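Long-range contacts in ATPase associated with various cellular activities, AAA_5 (PDB 6N0S), which is an archaeal McrB, probably an ATP-hydrolysing restriction-system subunit, represented here by its N-terminal EVE-like domain, which resembles PUA-like RNA-binding proteins: residues A[14-19]-A[58-63]; A[29-34]-A[163-168]; A[67-72]-A[144-149]; A[72-77]-A[138-143]. All blocks are in the same frame, centred on the assembly; numbering follows the deposited sequence.

Interaction 1: A[14-19]-A[58-63]; sequences VEINNW and IHYIGS
Glu15 and His59 meet across parallel strands 14-17 and 58-61, neighbours in the mixed sheet of an EVE-like domain whose fold is related to PUA-like RNA-binding proteins. The backbone ladder runs Glu15 N to Ile58 O, Tyr60 N to Glu15 O, Asn17 N to Tyr60 O and Gly62 N to Asn17 O. Along the Glu15 side chain, CB lies 3.9 Å from His59 ND1. CG is anti to the backbone N (chi1 -177°), and the chain runs on extended until CD sits at the edge of the imidazole, in its plane. OE1 accepts a hydrogen bond from His59 ND1 at 2.7 Å, coming from above the carboxylate plane, which is turned 71° from the ring. Asn17 ND2 approaches the same oxygen from the opposite face at 3.2 Å, so two donors grip OE1. OE2 bonds to Tyr165 OH, while His59 NE2 bonds to Ser77 OG, fixing both nitrogens of the imidazole. On the other face of the sheet, Val14 CG1 packs 3.7 Å from Tyr60 CB, and Ile16 CG2 touches the edge of the Tyr60 ring at CD2. Beyond it, one water bridges Asn18 OD1 and Tyr60 OH, 3.1 Å from each.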
# COMPACT_ATOMS: atom_id res chain seq x y z
N VAL A 14 1.43 6.39 -3.39
CA VAL A 14 1.50 5.12 -4.12
C VAL A 14 1.90 4.01 -3.17
O VAL A 14 2.84 4.16 -2.39
CB VAL A 14 2.50 5.19 -5.29
CG1 VAL A 14 2.71 3.80 -5.92
CG2 VAL A 14 2.02 6.17 -6.36
N GLU A 15 1.20 2.90 -3.23
CA GLU A 15 1.58 1.67 -2.55
C GLU A 15 2.36 0.81 -3.53
O GLU A 15 1.85 0.46 -4.61
CB GLU A 15 0.34 0.91 -2.05
CG GLU A 15 0.67 -0.36 -1.25
CD GLU A 15 -0.45 -1.40 -1.15
OE1 GLU A 15 -1.18 -1.63 -2.14
OE2 GLU A 15 -0.60 -1.99 -0.07
N ILE A 16 3.58 0.44 -3.15
CA ILE A 16 4.47 -0.36 -3.98
C ILE A 16 4.44 -1.83 -3.52
O ILE A 16 4.73 -2.14 -2.36
CB ILE A 16 5.89 0.21 -3.93
CG1 ILE A 16 5.88 1.64 -4.48
CG2 ILE A 16 6.84 -0.64 -4.78
CD1 ILE A 16 7.01 2.39 -4.08
N ASN A 17 4.04 -2.73 -4.42
CA ASN A 17 3.96 -4.18 -4.18
C ASN A 17 5.05 -4.82 -5.04
O ASN A 17 4.86 -5.08 -6.23
CB ASN A 17 2.57 -4.68 -4.53
CG ASN A 17 1.48 -4.06 -3.66
OD1 ASN A 17 1.22 -4.54 -2.57
ND2 ASN A 17 0.86 -2.98 -4.14
N ASN A 18 6.23 -4.99 -4.45
CA ASN A 18 7.44 -5.39 -5.17
C ASN A 18 7.86 -6.83 -4.95
O ASN A 18 8.88 -7.25 -5.50
CB ASN A 18 8.60 -4.50 -4.74
CG ASN A 18 9.24 -3.79 -5.89
OD1 ASN A 18 8.56 -3.23 -6.76
ND2 ASN A 18 10.57 -3.82 -5.93
N TRP A 19 7.15 -7.59 -4.13
CA TRP A 19 7.59 -8.91 -3.74
C TRP A 19 6.69 -9.95 -4.39
O TRP A 19 5.56 -9.64 -4.79
CB TRP A 19 7.59 -9.05 -2.20
CG TRP A 19 8.50 -8.03 -1.52
CD1 TRP A 19 8.13 -6.79 -1.03
CD2 TRP A 19 9.92 -8.14 -1.28
NE1 TRP A 19 9.23 -6.14 -0.50
CE2 TRP A 19 10.34 -6.94 -0.65
CE3 TRP A 19 10.88 -9.12 -1.54
CZ2 TRP A 19 11.65 -6.71 -0.26
CZ3 TRP A 19 12.19 -8.90 -1.15
CH2 TRP A 19 12.57 -7.70 -0.53
N ILE A 58 -2.84 5.17 -5.17
CA ILE A 58 -2.65 4.40 -6.39
C ILE A 58 -1.79 3.18 -6.07
O ILE A 58 -0.79 3.27 -5.36
CB ILE A 58 -2.01 5.26 -7.48
CG1 ILE A 58 -2.96 6.39 -7.88
CG2 ILE A 58 -1.67 4.40 -8.66
CD1 ILE A 58 -2.34 7.30 -8.96
N HIS A 59 -2.18 2.03 -6.61
CA HIS A 59 -1.56 0.74 -6.31
C HIS A 59 -0.65 0.32 -7.46
O HIS A 59 -1.10 0.20 -8.61
CB HIS A 59 -2.63 -0.32 -6.02
CG HIS A 59 -3.48 0.02 -4.82
ND1 HIS A 59 -3.09 -0.28 -3.54
CD2 HIS A 59 -4.65 0.68 -4.72
CE1 HIS A 59 -4.00 0.16 -2.69
NE2 HIS A 59 -4.95 0.77 -3.38
N TYR A 60 0.62 0.12 -7.14
CA TYR A 60 1.65 -0.23 -8.11
C TYR A 60 2.16 -1.64 -7.84
O TYR A 60 2.33 -2.04 -6.67
CB TYR A 60 2.81 0.79 -8.02
CG TYR A 60 4.04 0.43 -8.82
CD1 TYR A 60 4.13 0.72 -10.17
CD2 TYR A 60 5.12 -0.19 -8.22
CE1 TYR A 60 5.25 0.41 -10.90
CE2 TYR A 60 6.25 -0.50 -8.94
CZ TYR A 60 6.30 -0.22 -10.28
OH TYR A 60 7.42 -0.54 -11.01
N ILE A 61 2.49 -2.34 -8.91
CA ILE A 61 2.94 -3.72 -8.87
C ILE A 61 4.34 -3.75 -9.47
O ILE A 61 4.52 -3.33 -10.62
CB ILE A 61 1.99 -4.62 -9.67
CG1 ILE A 61 0.54 -4.41 -9.23
CG2 ILE A 61 2.36 -6.03 -9.54
CD1 ILE A 61 0.22 -4.81 -7.82
N GLY A 62 5.32 -4.23 -8.71
CA GLY A 62 6.66 -4.42 -9.26
C GLY A 62 6.73 -5.65 -10.18
O GLY A 62 5.86 -6.51 -10.20
N SER A 63 7.83 -5.74 -10.95
CA SER A 63 7.96 -6.82 -11.93
C SER A 63 7.91 -8.20 -11.28
O SER A 63 7.35 -9.14 -11.86
CB SER A 63 9.26 -6.66 -12.72
OG SER A 63 10.30 -6.20 -11.88
O HOH W 1 9.58 -2.16 -9.45

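Interaction 2: A[29-34]-A[163-168]; sequences LTLWGM and GRYLVP
Tyr165 reaches from the loop before strand 166-168 to the backbone of strand 30-34, joining the five-stranded mixed sheet of the EVE-like domain to its smaller antiparallel sheet. The polar part of the contact rests on one hydroxyl. Tyr165 CG is anti to the backbone N (chi1 173°), on a residue whose CB points toward strand 30-34, and OH accepts a hydrogen bond from Trp32 N at 3.1 Å. The same hydroxyl is hydrogen-bonded to Glu15 OE2. Close contacts accompany this bond: Leu31 CA lies at the ring edge, 3.3 Å from OH, and Trp32 O approaches the ring obliquely, 3.2 Å from CE2. In the apolar part the two leucines cross obliquely, Leu31 CD1 lying 3.9 Å from Leu166 CD2. Leu166 CD2 also covers one face of the Tyr165 ring, offset toward the rim. A phenylalanine at Tyr165 would keep the ring but would probably leave Trp32 N and Glu15 OE2 without the hydroxyl they share. A bound sulfate, probably from the crystallisation liquor, lies about 4 Å from the Tyr165 side chain. Because OH accepts from Trp32 N, it is likely to direct its own hydrogen toward the Glu15 carboxylate.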
# COMPACT_ATOMS: atom_id res chain seq x y z
N LEU A 29 -7.50 -3.27 -0.40
CA LEU A 29 -8.22 -3.45 0.85
C LEU A 29 -7.53 -2.86 2.07
O LEU A 29 -8.21 -2.39 2.99
CB LEU A 29 -8.45 -4.94 1.09
CG LEU A 29 -9.24 -5.66 0.02
CD1 LEU A 29 -9.35 -7.14 0.42
CD2 LEU A 29 -10.61 -5.03 -0.17
N THR A 30 -6.20 -2.94 2.13
CA THR A 30 -5.49 -2.40 3.28
C THR A 30 -4.12 -1.93 2.85
O THR A 30 -3.65 -2.22 1.74
CB THR A 30 -5.30 -3.41 4.42
OG1 THR A 30 -4.36 -4.42 4.01
CG2 THR A 30 -6.60 -4.06 4.83
N LEU A 31 -3.53 -1.14 3.74
CA LEU A 31 -2.11 -0.83 3.78
C LEU A 31 -1.60 -1.29 5.13
O LEU A 31 -2.19 -0.96 6.15
CB LEU A 31 -1.84 0.67 3.65
CG LEU A 31 -2.45 1.41 2.45
CD1 LEU A 31 -2.06 2.91 2.52
CD2 LEU A 31 -2.04 0.82 1.12
N TRP A 32 -0.50 -2.01 5.13
CA TRP A 32 0.02 -2.47 6.40
C TRP A 32 1.49 -2.79 6.23
O TRP A 32 1.96 -3.04 5.12
CB TRP A 32 -0.78 -3.69 6.89
CG TRP A 32 -0.53 -4.93 6.12
CD1 TRP A 32 -1.19 -5.36 5.01
CD2 TRP A 32 0.45 -5.92 6.42
NE1 TRP A 32 -0.68 -6.56 4.59
CE2 TRP A 32 0.33 -6.92 5.45
CE3 TRP A 32 1.42 -6.04 7.42
CZ2 TRP A 32 1.15 -8.05 5.44
CZ3 TRP A 32 2.23 -7.15 7.41
CH2 TRP A 32 2.09 -8.15 6.42
N GLY A 33 2.21 -2.78 7.34
CA GLY A 33 3.64 -3.00 7.29
C GLY A 33 4.22 -2.89 8.68
O GLY A 33 3.55 -2.49 9.64
N MSE A 34 5.50 -3.22 8.77
CA MSE A 34 6.21 -3.15 10.02
C MSE A 34 6.75 -1.74 10.19
O MSE A 34 7.45 -1.25 9.32
CB MSE A 34 7.36 -4.15 10.05
CG MSE A 34 8.16 -4.16 11.36
SE MSE A 34 9.63 -5.50 11.31
CE MSE A 34 8.64 -6.93 10.80
N GLY A 163 13.20 0.14 -2.41
CA GLY A 163 13.04 -0.28 -1.03
C GLY A 163 11.91 0.36 -0.28
O GLY A 163 11.89 0.32 0.96
N ARG A 164 10.98 1.01 -0.97
CA ARG A 164 9.88 1.70 -0.32
C ARG A 164 8.62 0.87 -0.39
O ARG A 164 8.43 0.08 -1.31
CB ARG A 164 9.62 3.05 -0.98
CG ARG A 164 10.83 3.99 -0.99
CD ARG A 164 11.07 4.58 0.33
NE ARG A 164 12.15 5.56 0.27
CZ ARG A 164 12.58 6.21 1.35
NH1 ARG A 164 12.02 5.97 2.55
NH2 ARG A 164 13.59 7.07 1.25
N TYR A 165 7.70 1.14 0.53
CA TYR A 165 6.36 0.58 0.49
C TYR A 165 5.31 1.62 0.14
O TYR A 165 4.45 1.38 -0.70
CB TYR A 165 6.02 -0.11 1.84
CG TYR A 165 4.57 -0.58 1.96
CD1 TYR A 165 3.99 -1.38 0.99
CD2 TYR A 165 3.79 -0.21 3.05
CE1 TYR A 165 2.68 -1.78 1.10
CE2 TYR A 165 2.49 -0.61 3.16
CZ TYR A 165 1.94 -1.40 2.18
OH TYR A 165 0.63 -1.79 2.28
N LEU A 166 5.35 2.79 0.77
CA LEU A 166 4.44 3.89 0.46
C LEU A 166 5.23 5.13 0.10
O LEU A 166 6.12 5.54 0.86
CB LEU A 166 3.54 4.19 1.65
CG LEU A 166 2.66 3.04 2.08
CD1 LEU A 166 2.07 3.26 3.49
CD2 LEU A 166 1.57 2.88 1.05
N VAL A 167 4.94 5.72 -1.06
CA VAL A 167 5.64 6.94 -1.45
C VAL A 167 4.64 8.03 -1.83
O VAL A 167 3.58 7.74 -2.41
CB VAL A 167 6.62 6.67 -2.61
CG1 VAL A 167 7.76 5.73 -2.15
CG2 VAL A 167 5.87 6.08 -3.80
N PRO A 168 4.96 9.29 -1.53
CA PRO A 168 4.10 10.41 -1.90
C PRO A 168 4.31 10.77 -3.35
O PRO A 168 5.41 10.65 -3.88
CB PRO A 168 4.63 11.53 -0.98
CG PRO A 168 6.08 11.25 -0.92
CD PRO A 168 6.23 9.75 -0.94

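Interaction 3: A[67-72]-A[144-149]; sequences HDLGKT and ENPVKY
Pro146 begins the contact, its CG meeting Leu69 CD2 at 4.0 Å just after the chain turns a corner at residues 144 and 145. The proline CB also lies near Thr72 OG1, 4.1 Å away, the two side chains running side by side. Thr72 OG1 instead donates to Leu69 O, 3.1 Å away, within its own segment. Val147 turns its carbonyl to the other segment, and its O receives a CA-H...O contact from Thr72 CA at 3.2 Å. Lys148 forms the antiparallel, non-hydrogen-bonded pair with Thr72; its chain, bent at chi2 (-95°), carries CD to 4.0 Å from Thr72 CG2. An alanine at Thr72 would probably leave Leu69 O without its hydroxyl partner and Pro146 CB without the oxygen beside it. Tyr149 closes the walk: its N donates to Lys71 O at 3.0 Å, and its ring runs alongside the lysine, Lys71 NZ lying 3.5 Å from CD2 in an oblique approach. Lys71 has positive phi, and with Thr72 it faces Ile61 in a G1 beta bulge. The pairing thus starts strand 72-80 between strands 54-61 and 138-148 of the mixed sheet, with Val147 touching Arg180 just past helix 171-178 and the Tyr149 ring meeting His158.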
# COMPACT_ATOMS: atom_id res chain seq x y z
N HIS A 67 3.70 -11.72 -13.28
CA HIS A 67 4.35 -11.94 -14.58
C HIS A 67 3.73 -11.10 -15.69
O HIS A 67 4.43 -10.71 -16.63
CB HIS A 67 4.28 -13.42 -14.94
CG HIS A 67 3.01 -14.08 -14.50
ND1 HIS A 67 2.81 -14.49 -13.20
CD2 HIS A 67 1.87 -14.37 -15.17
CE1 HIS A 67 1.60 -15.02 -13.10
NE2 HIS A 67 1.02 -14.96 -14.28
N ASP A 68 2.43 -10.81 -15.59
CA ASP A 68 1.71 -10.09 -16.64
C ASP A 68 1.41 -8.64 -16.29
O ASP A 68 1.27 -7.81 -17.19
CB ASP A 68 0.39 -10.80 -16.97
CG ASP A 68 0.60 -12.18 -17.60
OD1 ASP A 68 1.55 -12.34 -18.40
OD2 ASP A 68 -0.19 -13.10 -17.28
N LEU A 69 1.29 -8.33 -15.00
CA LEU A 69 1.03 -6.96 -14.57
C LEU A 69 2.24 -6.33 -13.90
O LEU A 69 2.12 -5.31 -13.20
CB LEU A 69 -0.19 -6.95 -13.64
CG LEU A 69 -1.50 -7.43 -14.31
CD1 LEU A 69 -2.62 -7.63 -13.30
CD2 LEU A 69 -1.95 -6.44 -15.41
N GLY A 70 3.43 -6.89 -14.11
CA GLY A 70 4.63 -6.29 -13.56
C GLY A 70 4.84 -4.87 -14.06
O GLY A 70 4.55 -4.54 -15.21
N LYS A 71 5.36 -4.02 -13.18
CA LYS A 71 5.63 -2.62 -13.50
C LYS A 71 4.40 -1.95 -14.11
O LYS A 71 4.43 -1.42 -15.22
CB LYS A 71 6.83 -2.49 -14.44
CG LYS A 71 8.17 -2.77 -13.78
CD LYS A 71 9.32 -2.66 -14.78
CE LYS A 71 10.57 -2.09 -14.12
NZ LYS A 71 10.30 -0.71 -13.64
N THR A 72 3.30 -1.96 -13.35
CA THR A 72 2.08 -1.28 -13.79
C THR A 72 1.33 -0.76 -12.59
O THR A 72 1.43 -1.30 -11.48
CB THR A 72 1.17 -2.22 -14.65
OG1 THR A 72 0.25 -2.92 -13.82
CG2 THR A 72 2.00 -3.23 -15.38
N GLU A 144 -9.30 -0.03 -16.00
CA GLU A 144 -9.69 -0.89 -17.12
C GLU A 144 -8.57 -1.04 -18.13
O GLU A 144 -8.48 -2.07 -18.80
CB GLU A 144 -10.96 -0.35 -17.75
CG GLU A 144 -12.13 -0.47 -16.77
CD GLU A 144 -13.48 -0.59 -17.45
OE1 GLU A 144 -13.54 -0.32 -18.67
OE2 GLU A 144 -14.47 -0.93 -16.76
N ASN A 145 -7.70 -0.05 -18.25
CA ASN A 145 -6.42 -0.27 -18.93
C ASN A 145 -5.31 -0.12 -17.89
O ASN A 145 -5.10 1.00 -17.40
CB ASN A 145 -6.19 0.71 -20.08
CG ASN A 145 -7.47 1.05 -20.84
OD1 ASN A 145 -8.02 2.16 -20.74
ND2 ASN A 145 -7.93 0.09 -21.63
N PRO A 146 -4.59 -1.17 -17.53
CA PRO A 146 -3.45 -1.00 -16.62
C PRO A 146 -2.48 0.05 -17.16
O PRO A 146 -2.14 0.07 -18.35
CB PRO A 146 -2.82 -2.40 -16.55
CG PRO A 146 -3.97 -3.33 -16.90
CD PRO A 146 -4.80 -2.57 -17.91
N VAL A 147 -2.05 0.94 -16.29
CA VAL A 147 -1.10 1.97 -16.67
C VAL A 147 0.31 1.40 -16.53
O VAL A 147 0.81 1.21 -15.42
CB VAL A 147 -1.29 3.23 -15.83
CG1 VAL A 147 -0.37 4.30 -16.31
CG2 VAL A 147 -2.72 3.71 -15.92
N LYS A 148 0.96 1.13 -17.66
CA LYS A 148 2.32 0.62 -17.64
C LYS A 148 3.26 1.74 -17.20
O LYS A 148 3.05 2.91 -17.51
CB LYS A 148 2.73 0.07 -19.02
CG LYS A 148 1.88 -1.10 -19.60
CD LYS A 148 2.50 -2.48 -19.28
CE LYS A 148 1.53 -3.66 -19.52
NZ LYS A 148 1.33 -4.03 -20.97
N TYR A 149 4.29 1.36 -16.45
CA TYR A 149 5.31 2.31 -16.00
C TYR A 149 5.88 3.11 -17.16
O TYR A 149 6.06 4.34 -17.06
CB TYR A 149 6.41 1.53 -15.29
CG TYR A 149 7.67 2.34 -15.02
CD1 TYR A 149 7.62 3.49 -14.27
CD2 TYR A 149 8.89 1.93 -15.54
CE1 TYR A 149 8.77 4.24 -14.04
CE2 TYR A 149 10.05 2.66 -15.31
CZ TYR A 149 9.99 3.81 -14.56
OH TYR A 149 11.14 4.56 -14.32

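Interaction 4: A[72-77]-A[138-143]; sequences TFIGES and AEYRKY
Glu76 CG stands between its backbone N and carbonyl carbon (chi1 53°) and Tyr143 CG is anti to its carbonyl carbon (chi1 -68°); the two side chains cross at about a right angle. They join antiparallel strands 72-77 and 138-143 at one margin of the mixed sheet of the EVE-like domain. Tyr143 OH donates to Glu76 OE2 at 2.8 Å, on the anti side and 28° out of the carboxylate plane; His178 ND1 also bonds OE2, and Tyr174 OH bonds OE1. The Tyr143 ring lies over Gly75, whose CA sits above its centre, 3.8 Å from the centroid, in a CH-pi contact; Phe73 O comes to the ring edge, 3.4 Å from CD2. Away from the Tyr143 ring, Tyr140 OH lies near Gly75 CA, and Arg141 O is also close; a CB here would run into both. Tyr140 crosses Ile74 nearly perpendicularly, its OH 3.6 Å from Ile74 CG1, and Ser77 CB lies at the edge of the Tyr140 ring. The strands are paired by Glu76 N to Arg141 O, Arg141 N to Glu76 O and Tyr143 N to Ile74 O. Ile74 O also takes a hydrogen bond from a water 2.8 Å away, which donates to Tyr143 O as well and accepts from Lys142 NZ at 3.1 Å.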
# COMPACT_ATOMS: atom_id res chain seq x y z
N THR A 72 3.30 -1.96 -13.35
CA THR A 72 2.08 -1.28 -13.79
C THR A 72 1.33 -0.76 -12.59
O THR A 72 1.43 -1.30 -11.48
CB THR A 72 1.17 -2.22 -14.65
OG1 THR A 72 0.25 -2.92 -13.82
CG2 THR A 72 2.00 -3.23 -15.38
N PHE A 73 0.60 0.32 -12.81
CA PHE A 73 -0.34 0.83 -11.83
C PHE A 73 -1.68 0.19 -12.16
O PHE A 73 -2.18 0.36 -13.28
CB PHE A 73 -0.41 2.35 -11.88
CG PHE A 73 0.93 3.00 -11.68
CD1 PHE A 73 1.76 3.22 -12.75
CD2 PHE A 73 1.36 3.36 -10.43
CE1 PHE A 73 3.01 3.81 -12.59
CE2 PHE A 73 2.62 3.97 -10.25
CZ PHE A 73 3.44 4.16 -11.33
N ILE A 74 -2.27 -0.53 -11.21
CA ILE A 74 -3.44 -1.34 -11.53
C ILE A 74 -4.76 -0.73 -11.07
O ILE A 74 -5.82 -1.12 -11.58
CB ILE A 74 -3.30 -2.78 -10.97
CG1 ILE A 74 -3.24 -2.79 -9.44
CG2 ILE A 74 -2.11 -3.50 -11.64
CD1 ILE A 74 -3.40 -4.22 -8.88
N GLY A 75 -4.75 0.19 -10.12
CA GLY A 75 -6.00 0.76 -9.65
C GLY A 75 -5.74 1.76 -8.55
O GLY A 75 -4.59 2.03 -8.20
N GLU A 76 -6.83 2.27 -7.98
CA GLU A 76 -6.69 3.23 -6.90
C GLU A 76 -7.82 3.07 -5.90
O GLU A 76 -8.84 2.45 -6.18
CB GLU A 76 -6.64 4.66 -7.45
CG GLU A 76 -7.78 5.06 -8.37
CD GLU A 76 -7.69 6.53 -8.73
OE1 GLU A 76 -8.16 7.36 -7.90
OE2 GLU A 76 -7.10 6.84 -9.79
N SER A 77 -7.60 3.61 -4.71
CA SER A 77 -8.54 3.51 -3.61
C SER A 77 -8.45 4.77 -2.77
O SER A 77 -7.68 5.69 -3.08
CB SER A 77 -8.28 2.27 -2.75
OG SER A 77 -7.01 2.37 -2.19
N ALA A 138 -10.92 1.92 1.17
CA ALA A 138 -12.28 1.82 0.66
C ALA A 138 -12.27 2.19 -0.81
O ALA A 138 -11.39 2.92 -1.26
CB ALA A 138 -13.24 2.77 1.38
N GLU A 139 -13.26 1.66 -1.54
CA GLU A 139 -13.59 2.07 -2.90
C GLU A 139 -12.53 1.70 -3.91
O GLU A 139 -12.42 2.34 -4.95
CB GLU A 139 -13.86 3.58 -2.99
CG GLU A 139 -14.83 4.16 -1.93
CD GLU A 139 -14.87 5.72 -1.91
OE1 GLU A 139 -14.64 6.37 -2.96
OE2 GLU A 139 -15.11 6.30 -0.82
N TYR A 140 -11.72 0.68 -3.64
CA TYR A 140 -10.77 0.23 -4.65
C TYR A 140 -11.47 0.05 -5.99
O TYR A 140 -12.55 -0.52 -6.06
CB TYR A 140 -10.09 -1.10 -4.25
CG TYR A 140 -9.17 -1.55 -5.35
CD1 TYR A 140 -7.96 -0.91 -5.57
CD2 TYR A 140 -9.52 -2.60 -6.20
CE1 TYR A 140 -7.14 -1.29 -6.59
CE2 TYR A 140 -8.69 -2.98 -7.23
CZ TYR A 140 -7.51 -2.32 -7.41
OH TYR A 140 -6.67 -2.68 -8.43
N ARG A 141 -10.84 0.53 -7.06
CA ARG A 141 -11.36 0.26 -8.38
C ARG A 141 -10.17 0.01 -9.29
O ARG A 141 -9.21 0.78 -9.33
CB ARG A 141 -12.23 1.42 -8.88
CG ARG A 141 -13.30 1.03 -9.94
CD ARG A 141 -14.44 0.09 -9.42
NE ARG A 141 -15.28 0.70 -8.38
CZ ARG A 141 -16.23 0.06 -7.68
NH1 ARG A 141 -16.48 -1.23 -7.87
NH2 ARG A 141 -16.93 0.71 -6.77
N LYS A 142 -10.25 -1.08 -10.02
CA LYS A 142 -9.21 -1.51 -10.93
C LYS A 142 -9.28 -0.69 -12.20
O LYS A 142 -10.36 -0.47 -12.74
CB LYS A 142 -9.40 -3.00 -11.25
CG LYS A 142 -8.38 -3.61 -12.21
CD LYS A 142 -8.78 -5.04 -12.66
CE LYS A 142 -7.79 -5.65 -13.67
NZ LYS A 142 -6.35 -5.56 -13.28
N TYR A 143 -8.12 -0.25 -12.68
CA TYR A 143 -8.09 0.46 -13.96
C TYR A 143 -8.47 -0.50 -15.07
O TYR A 143 -7.98 -1.63 -15.13
CB TYR A 143 -6.70 1.05 -14.25
CG TYR A 143 -6.26 2.21 -13.33
CD1 TYR A 143 -7.15 3.19 -12.93
CD2 TYR A 143 -4.93 2.31 -12.89
CE1 TYR A 143 -6.75 4.23 -12.09
CE2 TYR A 143 -4.52 3.34 -12.07
CZ TYR A 143 -5.43 4.30 -11.67
OH TYR A 143 -5.01 5.33 -10.84
O HOH W 2 -5.55 -2.67 -13.84

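How the interactions relate
Interaction 1 pairs strands 12-17 and 54-61, interactions 3 and 4 strands 72-80 and 138-148 beside them, and interaction 2 ties this mixed sheet to the smaller one. A polar chain threads three of them: Tyr165 OH of interaction 2 lies 2.7 Å from Glu15 OE2 of interaction 1, and His59 NE2 of interaction 1 lies 2.9 Å from Ser77 OG of interaction 4. A sulfate about 5 Å from the Glu15 side chain may mark a pocket beside this chain, with no established role. Interactions 3 and 4 share Thr72 and are joined by Val147 O to Phe73 N at 2.8 Å. Interaction 3 stays remote from interaction 2, their nearest atoms about 11 Å apart.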